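Local coordinates for flocculation protein FLO11 (Saccharomyces cerevisiae, PDB 4UYT) that mediates homotypic cell-cell adhesion in yeast flocculation, through an N-terminal adhesin domain whose surface carries two hydrophobic bands of aromatic residues, at residues A[32-37]-A[119-124]; A[68-71]-A[77-80]; A[79-84]-A[95-100]; A[103-108]-A[115-120]. All coordinates share one frame; numbering follows the deposited sequence.

Contact 1 of 4, residues A[32-37]-A[119-124]; sequences YTLDVT and FQIQFE
Leu34 is the bump at the middle of this contact, and the hollow that takes it lies between Phe119 and Ile121. Its methyl CD1 comes within 4.1 Å of CZ of Phe119 and equally 4.1 Å from CD1 of Ile121, so one branch wedges between a ring and the end of an aliphatic chain. With CG anti to the backbone N (chi1 -179°), the leucine turns CD1 toward both of them. Phe119 reaches in from its own strand to face it: CG sits between its own backbone N and carbonyl carbon, and the ring presents CE1 and CZ to the leucine methyl. Beyond this wedge, aliphatic-to-ring packing gives way to a ring pair. Tyr32 and Phe123 run alongside each other, pointing opposite ways, with CE2 of Tyr32 3.7 Å from CE2 of Phe123. The ring centroids are 4.9 Å apart and the planes are inclined at 49°, an oblique meeting rather than a parallel stack. Tyr32 OH lies 3.9 Å from CE2 of Phe123 and is hydrogen-bonded to Tyr125 OH. No hydrogen bond joins the two segments. With the alpha carbons of Leu34 and Ile121 10.4 Å apart, they belong to two sheets laid face to face, as in the core of a fibronectin type III-like beta sandwich. Strand 32-43 runs beside strand 46-55, whose Val53 touches both Leu34 and Ile121; strand 120-125 lies between strands 64-70 and 143-147, and Phe144 of the latter stacks on Phe123.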
loop_
_atom_site.group_PDB
_atom_site.type_symbol
_atom_site.label_atom_id
_atom_site.label_comp_id
_atom_site.label_asym_id
_atom_site.label_seq_id
_atom_site.Cartn_x
_atom_site.Cartn_y
_atom_site.Cartn_z
ATOM N N TYR A 32 -1.559 9.561 5.588
ATOM C CA TYR A 32 -1.815 8.120 5.780
ATOM C C TYR A 32 -0.472 7.451 6.064
ATOM O O TYR A 32 0.570 7.945 5.647
ATOM C CB TYR A 32 -2.411 7.472 4.521
ATOM C CG TYR A 32 -3.799 7.912 4.165
ATOM C CD1 TYR A 32 -4.034 9.161 3.593
ATOM C CD2 TYR A 32 -4.888 7.036 4.314
ATOM C CE1 TYR A 32 -5.309 9.550 3.228
ATOM C CE2 TYR A 32 -6.166 7.426 3.954
ATOM C CZ TYR A 32 -6.367 8.689 3.420
ATOM O OH TYR A 32 -7.633 9.069 3.045
ATOM N N THR A 33 -0.556 6.260 6.667
ATOM C CA THR A 33 0.564 5.372 6.831
ATOM C C THR A 33 0.233 4.011 6.247
ATOM O O THR A 33 -0.931 3.615 6.142
ATOM C CB THR A 33 0.965 5.213 8.316
ATOM O OG1 THR A 33 -0.136 4.683 9.049
ATOM C CG2 THR A 33 1.413 6.555 8.923
ATOM N N LEU A 34 1.282 3.271 5.915
ATOM C CA LEU A 34 1.173 1.905 5.416
ATOM C C LEU A 34 2.190 1.045 6.119
ATOM O O LEU A 34 3.351 1.442 6.228
ATOM C CB LEU A 34 1.358 1.864 3.886
ATOM C CG LEU A 34 1.251 0.484 3.234
ATOM C CD1 LEU A 34 0.711 0.589 1.804
ATOM C CD2 LEU A 34 2.554 -0.297 3.224
ATOM N N ASP A 35 1.763 -0.142 6.553
ATOM C CA ASP A 35 2.655 -1.150 7.066
ATOM C C ASP A 35 2.377 -2.460 6.320
ATOM O O ASP A 35 1.264 -2.755 5.953
ATOM C CB ASP A 35 2.441 -1.340 8.576
ATOM C CG ASP A 35 3.548 -2.082 9.249
ATOM O OD1 ASP A 35 4.640 -2.241 8.669
ATOM O OD2 ASP A 35 3.332 -2.439 10.434
ATOM N N VAL A 36 3.411 -3.245 6.147
ATOM C CA VAL A 36 3.306 -4.616 5.603
ATOM C C VAL A 36 3.360 -5.537 6.804
ATOM O O VAL A 36 4.381 -5.641 7.475
ATOM C CB VAL A 36 4.412 -4.921 4.583
ATOM C CG1 VAL A 36 4.284 -6.380 4.131
ATOM C CG2 VAL A 36 4.350 -3.969 3.398
ATOM N N THR A 37 2.227 -6.155 7.120
ATOM C CA THR A 37 2.083 -6.892 8.347
ATOM C C THR A 37 2.338 -8.397 8.248
ATOM O O THR A 37 2.577 -9.036 9.265
ATOM C CB THR A 37 0.700 -6.653 8.958
ATOM O OG1 THR A 37 -0.294 -7.100 8.042
ATOM C CG2 THR A 37 0.495 -5.163 9.273
ATOM N N PHE A 119 4.065 0.119 -5.555
ATOM C CA PHE A 119 2.730 0.223 -6.101
ATOM C C PHE A 119 2.132 1.538 -5.616
ATOM O O PHE A 119 2.732 2.273 -4.834
ATOM C CB PHE A 119 1.869 -1.009 -5.716
ATOM C CG PHE A 119 1.774 -1.243 -4.223
ATOM C CD1 PHE A 119 0.854 -0.574 -3.458
ATOM C CD2 PHE A 119 2.611 -2.142 -3.587
ATOM C CE1 PHE A 119 0.781 -0.774 -2.081
ATOM C CE2 PHE A 119 2.543 -2.364 -2.220
ATOM C CZ PHE A 119 1.612 -1.670 -1.483
ATOM N N GLN A 120 0.921 1.811 -6.084
ATOM C CA GLN A 120 0.177 2.972 -5.641
ATOM C C GLN A 120 -1.195 2.548 -5.200
ATOM O O GLN A 120 -1.713 1.506 -5.608
ATOM C CB GLN A 120 0.087 4.037 -6.736
ATOM C CG GLN A 120 1.437 4.426 -7.310
ATOM C CD GLN A 120 1.910 3.434 -8.343
ATOM O OE1 GLN A 120 1.156 3.071 -9.240
ATOM N NE2 GLN A 120 3.156 2.964 -8.214
ATOM N N ILE A 121 -1.784 3.384 -4.357
ATOM C CA ILE A 121 -3.154 3.215 -3.942
ATOM C C ILE A 121 -3.919 4.452 -4.401
ATOM O O ILE A 121 -3.563 5.580 -4.021
ATOM C CB ILE A 121 -3.283 2.980 -2.427
ATOM C CG1 ILE A 121 -2.382 1.819 -1.974
ATOM C CG2 ILE A 121 -4.744 2.717 -2.086
ATOM C CD1 ILE A 121 -2.505 1.477 -0.508
ATOM N N GLN A 122 -4.938 4.220 -5.229
ATOM C CA GLN A 122 -5.706 5.284 -5.845
ATOM C C GLN A 122 -6.999 5.422 -5.064
ATOM O O GLN A 122 -7.830 4.506 -5.031
ATOM C CB GLN A 122 -5.972 4.937 -7.305
ATOM C CG GLN A 122 -6.788 5.941 -8.088
ATOM C CD GLN A 122 -7.167 5.394 -9.453
ATOM O OE1 GLN A 122 -6.314 5.002 -10.233
ATOM N NE2 GLN A 122 -8.456 5.328 -9.720
ATOM N N PHE A 123 -7.165 6.609 -4.472
ATOM C CA PHE A 123 -8.355 6.956 -3.714
ATOM C C PHE A 123 -9.203 7.924 -4.542
ATOM O O PHE A 123 -8.687 8.899 -5.103
ATOM C CB PHE A 123 -7.972 7.710 -2.444
ATOM C CG PHE A 123 -7.293 6.884 -1.370
ATOM C CD1 PHE A 123 -5.961 6.517 -1.489
ATOM C CD2 PHE A 123 -7.966 6.547 -0.207
ATOM C CE1 PHE A 123 -5.344 5.785 -0.487
ATOM C CE2 PHE A 123 -7.340 5.856 0.818
ATOM C CZ PHE A 123 -6.025 5.487 0.682
ATOM N N GLU A 124 -10.503 7.686 -4.558
ATOM C CA GLU A 124 -11.444 8.660 -5.092
ATOM C C GLU A 124 -12.531 8.828 -4.059
ATOM O O GLU A 124 -13.372 7.948 -3.873
ATOM C CB GLU A 124 -12.058 8.201 -6.425
ATOM C CG GLU A 124 -11.086 8.110 -7.584
ATOM C CD GLU A 124 -11.736 7.650 -8.888
ATOM O OE1 GLU A 124 -12.959 7.387 -8.932
ATOM O OE2 GLU A 124 -11.000 7.538 -9.888
#

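Contact 2 of 4, residues A[68-71]-A[77-80]; sequences KIIG and GTVQ. With ACT (acetate ion), chain H.
The ammonium NZ of Lys68 donates to two waters, and each water links it to the facing segment, 77-80. One lies 2.8 Å from NZ and donates to OE1 of Gln80; the other lies 3.1 Å from NZ and is hydrogen-bonded to OG1 of Thr78. A third water, which accepts from Gly71 N, is hydrogen-bonded to the same hydroxyl. Lys68 leaves its backbone with CG between N and the carbonyl carbon (chi1 58°) and then runs extended, so its CD passes 3.7 Å from OE1 of Gln80 and 3.9 Å from CG2 of Thr78. Gln80 bends at chi2 to lay its amide against the lysine chain, while its NE2 is engaged by Tyr82 O. Underneath is an antiparallel beta hairpin of strands 64-70 and 79-83, here near its turn. Ile69 and Val79 form a hydrogen-bonded pair: each N donates to the other's O at 2.8 Å, nearly straight. Their side chains lie side by side on the sheet face opposite Lys68 and Gln80, CB to CB 4.0 Å; Ile69 touches Ala99 and Phe101 of strand 96-104, and Val79 touches Phe101. Just before strand 79-83 begins, an acetate, probably from the crystallisation liquor, takes its two oxygens to successive amides, O at 2.9 Å from Gly77 N and OXT at 3.1 Å from Thr78 N.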
loop_
_atom_site.group_PDB
_atom_site.type_symbol
_atom_site.label_atom_id
_atom_site.label_comp_id
_atom_site.label_asym_id
_atom_site.label_seq_id
_atom_site.Cartn_x
_atom_site.Cartn_y
_atom_site.Cartn_z
ATOM N N LYS A 68 -8.435 1.431 -5.074
ATOM C CA LYS A 68 -7.795 0.302 -5.718
ATOM C C LYS A 68 -6.312 0.450 -5.616
ATOM O O LYS A 68 -5.763 1.558 -5.581
ATOM C CB LYS A 68 -8.219 0.153 -7.161
ATOM C CG LYS A 68 -7.976 1.322 -8.059
ATOM C CD LYS A 68 -8.357 0.943 -9.494
ATOM C CE LYS A 68 -8.347 2.127 -10.416
ATOM N NZ LYS A 68 -8.758 1.656 -11.768
ATOM N N ILE A 69 -5.663 -0.695 -5.586
ATOM C CA ILE A 69 -4.221 -0.774 -5.650
ATOM C C ILE A 69 -3.877 -0.910 -7.142
ATOM O O ILE A 69 -4.469 -1.728 -7.859
ATOM C CB ILE A 69 -3.683 -1.966 -4.850
ATOM C CG1 ILE A 69 -4.327 -2.058 -3.484
ATOM C CG2 ILE A 69 -2.184 -1.875 -4.765
ATOM C CD1 ILE A 69 -3.841 -3.183 -2.621
ATOM N N ILE A 70 -2.953 -0.085 -7.611
ATOM C CA ILE A 70 -2.552 -0.086 -9.003
ATOM C C ILE A 70 -1.046 -0.174 -9.109
ATOM O O ILE A 70 -0.306 0.023 -8.138
ATOM C CB ILE A 70 -3.051 1.190 -9.726
ATOM C CG1 ILE A 70 -2.516 2.481 -9.081
ATOM C CG2 ILE A 70 -4.573 1.192 -9.791
ATOM C CD1 ILE A 70 -2.855 3.738 -9.845
ATOM N N GLY A 71 -0.576 -0.472 -10.309
ATOM C CA GLY A 71 0.846 -0.551 -10.538
ATOM C C GLY A 71 1.495 -1.728 -9.832
ATOM O O GLY A 71 2.660 -1.667 -9.520
ATOM N N GLY A 77 -2.264 -6.779 -11.868
ATOM C CA GLY A 77 -1.704 -5.450 -11.819
ATOM C C GLY A 77 -2.517 -4.432 -11.040
ATOM O O GLY A 77 -2.004 -3.418 -10.577
ATOM N N THR A 78 -3.806 -4.711 -10.932
ATOM C CA THR A 78 -4.745 -3.917 -10.186
ATOM C C THR A 78 -5.460 -4.825 -9.188
ATOM O O THR A 78 -5.853 -5.962 -9.507
ATOM C CB THR A 78 -5.776 -3.259 -11.136
ATOM O OG1 THR A 78 -5.090 -2.356 -12.002
ATOM C CG2 THR A 78 -6.875 -2.506 -10.382
ATOM N N VAL A 79 -5.647 -4.294 -7.980
ATOM C CA VAL A 79 -6.420 -4.958 -6.931
ATOM C C VAL A 79 -7.502 -4.006 -6.488
ATOM O O VAL A 79 -7.254 -3.041 -5.779
ATOM C CB VAL A 79 -5.541 -5.375 -5.725
ATOM C CG1 VAL A 79 -6.365 -6.156 -4.729
ATOM C CG2 VAL A 79 -4.357 -6.201 -6.195
ATOM N N GLN A 80 -8.711 -4.250 -6.971
ATOM C CA GLN A 80 -9.831 -3.434 -6.564
ATOM C C GLN A 80 -10.197 -3.710 -5.116
ATOM O O GLN A 80 -10.387 -4.858 -4.723
ATOM C CB GLN A 80 -11.031 -3.697 -7.472
ATOM C CG GLN A 80 -12.074 -2.585 -7.403
ATOM C CD GLN A 80 -11.730 -1.370 -8.249
ATOM O OE1 GLN A 80 -11.186 -1.484 -9.343
ATOM N NE2 GLN A 80 -12.054 -0.200 -7.740
HETATM C C ACT H . -5.110 -7.112 -14.017
HETATM O O ACT H . -3.946 -7.685 -14.107
HETATM O OXT ACT H . -5.341 -6.533 -12.894
HETATM C CH3 ACT H . -6.052 -7.062 -15.165
HETATM O O HOH W 1 -6.513 -0.026 -13.025
HETATM O O HOH W 2 -10.703 -0.302 -11.791
HETATM O O HOH W 3 -2.484 -0.987 -12.524
#

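Contact 3 of 4, residues A[79-84]-A[95-100]; sequences VQLYGY and TDFTAT
Phe97 is the first residue of the 95-100 segment to meet the facing strand, and it does so across the interior of the beta sandwich: strand 96-104 belongs to one sheet, strand 79-83 to the other. Its CG lies between the backbone N and the carbonyl carbon (chi1 66°), which swings the ring inward until CE1 is 3.7 Å from the CD1 methyl of Leu81. The leucine runs roughly perpendicular to the phenylalanine, and CD1 approaches the ring obliquely. Leu67 and Phe123 of the second sheet, Val53 of its own sheet and Ile91 from a loop also touch the phenylalanine. Two residues on comes Ala99, whose CB meets both leucine methyls, 3.8 Å from CD2 and 4.1 Å from CD1 of Leu81. Both methyls of the leucine are thus used, one shared between ring and alanine, the other meeting Ala99 within this contact. Leu81 stands at a classic beta bulge, where it and Tyr82 both face Leu67 and the chain turns a corner. Gln80 ties that bend: NE2 donates to Tyr82 O over 3.1 Å, arriving from above the carbonyl plane while the oxygen lies in the plane of the glutamine amide.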
loop_
_atom_site.group_PDB
_atom_site.type_symbol
_atom_site.label_atom_id
_atom_site.label_comp_id
_atom_site.label_asym_id
_atom_site.label_seq_id
_atom_site.Cartn_x
_atom_site.Cartn_y
_atom_site.Cartn_z
ATOM N N VAL A 79 -5.647 -4.294 -7.980
ATOM C CA VAL A 79 -6.420 -4.958 -6.931
ATOM C C VAL A 79 -7.502 -4.006 -6.488
ATOM O O VAL A 79 -7.254 -3.041 -5.779
ATOM C CB VAL A 79 -5.541 -5.375 -5.725
ATOM C CG1 VAL A 79 -6.365 -6.156 -4.729
ATOM C CG2 VAL A 79 -4.357 -6.201 -6.195
ATOM N N GLN A 80 -8.711 -4.250 -6.971
ATOM C CA GLN A 80 -9.831 -3.434 -6.564
ATOM C C GLN A 80 -10.197 -3.710 -5.116
ATOM O O GLN A 80 -10.387 -4.858 -4.723
ATOM C CB GLN A 80 -11.031 -3.697 -7.472
ATOM C CG GLN A 80 -12.074 -2.585 -7.403
ATOM C CD GLN A 80 -11.730 -1.370 -8.249
ATOM O OE1 GLN A 80 -11.186 -1.484 -9.343
ATOM N NE2 GLN A 80 -12.054 -0.200 -7.740
ATOM N N LEU A 81 -10.314 -2.650 -4.316
ATOM C CA LEU A 81 -10.708 -2.792 -2.902
ATOM C C LEU A 81 -12.122 -2.306 -2.660
ATOM O O LEU A 81 -12.832 -2.877 -1.848
ATOM C CB LEU A 81 -9.746 -2.069 -1.948
ATOM C CG LEU A 81 -8.302 -2.546 -2.056
ATOM C CD1 LEU A 81 -7.449 -1.755 -1.081
ATOM C CD2 LEU A 81 -8.162 -4.037 -1.792
ATOM N N TYR A 82 -12.529 -1.271 -3.386
ATOM C CA TYR A 82 -13.854 -0.728 -3.248
ATOM C C TYR A 82 -14.225 -0.079 -4.560
ATOM O O TYR A 82 -13.442 0.664 -5.150
ATOM C CB TYR A 82 -13.900 0.310 -2.144
ATOM C CG TYR A 82 -15.282 0.672 -1.705
ATOM C CD1 TYR A 82 -15.923 -0.072 -0.739
ATOM C CD2 TYR A 82 -15.936 1.760 -2.247
ATOM C CE1 TYR A 82 -17.182 0.273 -0.289
ATOM C CE2 TYR A 82 -17.186 2.122 -1.812
ATOM C CZ TYR A 82 -17.799 1.378 -0.832
ATOM O OH TYR A 82 -19.045 1.736 -0.386
ATOM N N GLY A 83 -15.430 -0.324 -5.006
ATOM C CA GLY A 83 -15.935 0.387 -6.139
ATOM C C GLY A 83 -17.304 -0.117 -6.521
ATOM O O GLY A 83 -17.503 -1.315 -6.720
ATOM N N TYR A 84 -18.231 0.821 -6.612
ATOM C CA TYR A 84 -19.565 0.513 -7.051
ATOM C C TYR A 84 -19.572 -0.029 -8.483
ATOM O O TYR A 84 -20.259 -1.024 -8.806
ATOM C CB TYR A 84 -20.432 1.770 -6.950
ATOM C CG TYR A 84 -20.704 2.205 -5.527
ATOM C CD1 TYR A 84 -21.742 1.636 -4.820
ATOM C CD2 TYR A 84 -19.917 3.163 -4.880
ATOM C CE1 TYR A 84 -22.022 2.016 -3.521
ATOM C CE2 TYR A 84 -20.191 3.552 -3.580
ATOM C CZ TYR A 84 -21.240 2.967 -2.902
ATOM O OH TYR A 84 -21.541 3.347 -1.611
ATOM N N THR A 95 -9.883 4.755 5.899
ATOM C CA THR A 95 -8.838 5.262 6.766
ATOM C C THR A 95 -8.369 4.227 7.798
ATOM O O THR A 95 -7.575 4.569 8.661
ATOM C CB THR A 95 -9.247 6.598 7.429
ATOM O OG1 THR A 95 -10.475 6.465 8.148
ATOM C CG2 THR A 95 -9.394 7.655 6.368
ATOM N N ASP A 96 -8.787 2.965 7.665
ATOM C CA ASP A 96 -8.221 1.890 8.471
ATOM C C ASP A 96 -8.603 0.587 7.789
ATOM O O ASP A 96 -9.684 0.041 8.022
ATOM C CB ASP A 96 -8.699 1.915 9.930
ATOM C CG ASP A 96 -7.879 1.016 10.824
ATOM O OD1 ASP A 96 -7.264 0.075 10.298
ATOM O OD2 ASP A 96 -7.846 1.271 12.035
ATOM N N PHE A 97 -7.751 0.107 6.896
ATOM C CA PHE A 97 -8.066 -1.083 6.119
ATOM C C PHE A 97 -6.857 -1.937 5.929
ATOM O O PHE A 97 -5.725 -1.500 6.068
ATOM C CB PHE A 97 -8.708 -0.736 4.764
ATOM C CG PHE A 97 -7.819 -0.003 3.780
ATOM C CD1 PHE A 97 -7.007 -0.689 2.891
ATOM C CD2 PHE A 97 -7.810 1.409 3.720
ATOM C CE1 PHE A 97 -6.229 -0.007 1.969
ATOM C CE2 PHE A 97 -7.021 2.095 2.798
ATOM C CZ PHE A 97 -6.236 1.365 1.925
ATOM N N THR A 98 -7.138 -3.185 5.595
ATOM C CA THR A 98 -6.136 -4.128 5.203
ATOM C C THR A 98 -6.438 -4.654 3.805
ATOM O O THR A 98 -7.559 -4.609 3.325
ATOM C CB THR A 98 -6.023 -5.315 6.186
ATOM O OG1 THR A 98 -7.253 -6.053 6.189
ATOM C CG2 THR A 98 -5.690 -4.848 7.560
ATOM N N ALA A 99 -5.407 -5.184 3.171
ATOM C CA ALA A 99 -5.562 -5.848 1.880
ATOM C C ALA A 99 -4.497 -6.908 1.777
ATOM O O ALA A 99 -3.387 -6.701 2.254
ATOM C CB ALA A 99 -5.439 -4.853 0.736
ATOM N N THR A 100 -4.837 -8.003 1.115
ATOM C CA THR A 100 -3.903 -9.105 0.867
ATOM C C THR A 100 -3.867 -9.383 -0.622
ATOM O O THR A 100 -4.908 -9.491 -1.266
ATOM C CB THR A 100 -4.318 -10.352 1.674
ATOM O OG1 THR A 100 -4.289 -10.070 3.085
ATOM C CG2 THR A 100 -3.394 -11.500 1.412
#

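Contact 4 of 4, residues A[103-108]-A[115-120]; sequences VYATQD and WMPNFQ. With NA (sodium ion), chain B.
With chi1 at -73° and chi2 at 103°, the indole of Trp115 is turned so that its CD1 edge lies against the backbone carbonyls of Gln107 and Asp108; Trp115 CD1 is 3.5 Å from Gln107 O. The same Gln107 O accepts the backbone N-H of Trp115 at 2.9 Å, nearly on the axis of the carbonyl. A water completes the link, accepting from Gln107 N and donating 2.7 Å to Trp115 O. Farther back, toward strand 96-104, the contact turns apolar. Pro117 lays its ring across Val103, CG 3.7 Å from CB of the valine, and the same CG comes 3.2 Å from Tyr104 O. Ala105 CB lies 3.3 Å from Trp115 O. A modelled sodium ion lies in the indole plane, 2.9 Å from NE1 of Trp115; an indole N-H is an unusual neighbour for a cation, so its identity there is open to doubt. Segment 103-108 is the end of strand 96-104, running out into a loop, and still pairs with strand 46-55 through Val103 and Tyr47. Met116 is hydrogen-bonded through its backbone to Phe166, and Trp168 of strand 166-169 touches Val103, Ala105 and Met116.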
loop_
_atom_site.group_PDB
_atom_site.type_symbol
_atom_site.label_atom_id
_atom_site.label_comp_id
_atom_site.label_asym_id
_atom_site.label_seq_id
_atom_site.Cartn_x
_atom_site.Cartn_y
_atom_site.Cartn_z
ATOM N N VAL A 103 2.559 -10.355 -4.994
ATOM C CA VAL A 103 3.564 -9.583 -5.691
ATOM C C VAL A 103 4.667 -10.521 -6.142
ATOM O O VAL A 103 4.914 -11.553 -5.520
ATOM C CB VAL A 103 4.156 -8.459 -4.820
ATOM C CG1 VAL A 103 3.076 -7.469 -4.422
ATOM C CG2 VAL A 103 4.874 -9.014 -3.596
ATOM N N TYR A 104 5.371 -10.102 -7.187
ATOM C CA TYR A 104 6.612 -10.723 -7.568
ATOM C C TYR A 104 7.735 -9.825 -7.051
ATOM O O TYR A 104 7.859 -8.666 -7.457
ATOM C CB TYR A 104 6.737 -10.838 -9.094
ATOM C CG TYR A 104 5.585 -11.476 -9.819
ATOM C CD1 TYR A 104 4.959 -12.632 -9.362
ATOM C CD2 TYR A 104 5.148 -10.928 -11.034
ATOM C CE1 TYR A 104 3.928 -13.228 -10.062
ATOM C CE2 TYR A 104 4.111 -11.513 -11.730
ATOM C CZ TYR A 104 3.505 -12.657 -11.255
ATOM O OH TYR A 104 2.494 -13.206 -11.986
ATOM N N ALA A 105 8.512 -10.337 -6.099
ATOM C CA ALA A 105 9.589 -9.537 -5.451
ATOM C C ALA A 105 10.897 -10.134 -5.852
ATOM O O ALA A 105 11.186 -11.280 -5.488
ATOM C CB ALA A 105 9.418 -9.532 -3.934
ATOM N N THR A 106 11.665 -9.402 -6.632
ATOM C CA THR A 106 12.862 -9.925 -7.226
ATOM C C THR A 106 14.098 -9.029 -7.092
ATOM O O THR A 106 15.171 -9.534 -7.317
ATOM C CB THR A 106 12.659 -10.259 -8.710
ATOM O OG1 THR A 106 12.352 -9.035 -9.375
ATOM C CG2 THR A 106 11.561 -11.284 -8.902
ATOM N N GLN A 107 13.975 -7.741 -6.781
ATOM C CA GLN A 107 15.157 -6.878 -6.746
ATOM C C GLN A 107 15.868 -7.067 -5.424
ATOM O O GLN A 107 15.310 -6.828 -4.365
ATOM C CB GLN A 107 14.777 -5.408 -6.967
ATOM C CG GLN A 107 14.118 -5.138 -8.315
ATOM C CD GLN A 107 14.813 -5.834 -9.458
ATOM O OE1 GLN A 107 14.263 -6.814 -10.051
ATOM N NE2 GLN A 107 16.043 -5.373 -9.755
ATOM N N ASP A 108 17.103 -7.519 -5.464
ATOM C CA ASP A 108 17.830 -7.843 -4.237
ATOM C C ASP A 108 18.206 -6.601 -3.424
ATOM O O ASP A 108 18.727 -5.618 -3.952
ATOM C CB ASP A 108 19.133 -8.571 -4.558
ATOM C CG ASP A 108 18.938 -9.905 -5.208
ATOM O OD1 ASP A 108 17.926 -10.558 -4.944
ATOM O OD2 ASP A 108 19.803 -10.319 -6.004
ATOM N N TRP A 115 13.341 -6.612 -2.239
ATOM C CA TRP A 115 12.413 -5.518 -2.118
ATOM C C TRP A 115 11.023 -5.896 -2.589
ATOM O O TRP A 115 10.817 -6.517 -3.640
ATOM C CB TRP A 115 12.857 -4.333 -2.967
ATOM C CG TRP A 115 14.040 -3.576 -2.438
ATOM C CD1 TRP A 115 15.316 -3.633 -2.878
ATOM C CD2 TRP A 115 14.011 -2.604 -1.396
ATOM N NE1 TRP A 115 16.086 -2.757 -2.173
ATOM C CE2 TRP A 115 15.309 -2.083 -1.267
ATOM C CE3 TRP A 115 13.000 -2.089 -0.588
ATOM C CZ2 TRP A 115 15.631 -1.091 -0.331
ATOM C CZ3 TRP A 115 13.313 -1.085 0.309
ATOM C CH2 TRP A 115 14.629 -0.598 0.438
ATOM N N MET A 116 10.046 -5.433 -1.846
ATOM C CA MET A 116 8.703 -5.323 -2.362
ATOM C C MET A 116 8.703 -4.472 -3.638
ATOM O O MET A 116 9.273 -3.387 -3.627
ATOM C CB MET A 116 7.861 -4.623 -1.311
ATOM C CG MET A 116 6.386 -4.508 -1.625
ATOM S SD MET A 116 5.513 -3.624 -0.335
ATOM C CE MET A 116 5.904 -1.936 -0.767
ATOM N N PRO A 117 8.027 -4.897 -4.713
ATOM C CA PRO A 117 7.861 -3.999 -5.866
ATOM C C PRO A 117 6.879 -2.913 -5.477
ATOM O O PRO A 117 5.858 -3.213 -4.843
ATOM C CB PRO A 117 7.298 -4.939 -6.955
ATOM C CG PRO A 117 6.537 -6.002 -6.178
ATOM C CD PRO A 117 7.316 -6.181 -4.886
ATOM N N ASN A 118 7.155 -1.672 -5.842
ATOM C CA ASN A 118 6.336 -0.570 -5.395
ATOM C C ASN A 118 5.034 -0.505 -6.182
ATOM O O ASN A 118 4.910 -0.958 -7.309
ATOM C CB ASN A 118 7.147 0.715 -5.456
ATOM C CG ASN A 118 8.245 0.723 -4.424
ATOM O OD1 ASN A 118 9.442 0.988 -4.753
ATOM N ND2 ASN A 118 7.921 0.431 -3.215
ATOM N N PHE A 119 4.065 0.119 -5.555
ATOM C CA PHE A 119 2.730 0.223 -6.101
ATOM C C PHE A 119 2.132 1.538 -5.616
ATOM O O PHE A 119 2.732 2.273 -4.834
ATOM C CB PHE A 119 1.869 -1.009 -5.716
ATOM C CG PHE A 119 1.774 -1.243 -4.223
ATOM C CD1 PHE A 119 0.854 -0.574 -3.458
ATOM C CD2 PHE A 119 2.611 -2.142 -3.587
ATOM C CE1 PHE A 119 0.781 -0.774 -2.081
ATOM C CE2 PHE A 119 2.543 -2.364 -2.220
ATOM C CZ PHE A 119 1.612 -1.670 -1.483
ATOM N N GLN A 120 0.921 1.811 -6.084
ATOM C CA GLN A 120 0.177 2.972 -5.641
ATOM C C GLN A 120 -1.195 2.548 -5.200
ATOM O O GLN A 120 -1.713 1.506 -5.608
ATOM C CB GLN A 120 0.087 4.037 -6.736
ATOM C CG GLN A 120 1.437 4.426 -7.310
ATOM C CD GLN A 120 1.910 3.434 -8.343
ATOM O OE1 GLN A 120 1.156 3.071 -9.240
ATOM N NE2 GLN A 120 3.156 2.964 -8.214
HETATM NA NA NA B . 18.843 -1.920 -2.436
HETATM O O HOH W 4 11.449 -6.450 -6.267
HETATM O O HOH W 5 20.881 -2.800 -1.151
#

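Contacts 1 and 3 are the buried ones: each joins opposing sheets by apolar side chains alone, with no hydrogen bond across, and they touch where Phe123 meets Phe97. Contact 2 lies at the surface and works within one sheet, through backbone bonds and water-bridged polar ends. It reaches the core through Ile69, which packs on Leu81 and Ala99 of contact 3, and strand 64-70 is bonded to strand 120-125 of contact 1. Contact 4, partly buried, mixes the two chemistries at the sandwich's edge. It shares strand 96-104 with contact 3, about 19 Å away between centres, and Phe119 and Gln120 with contact 1.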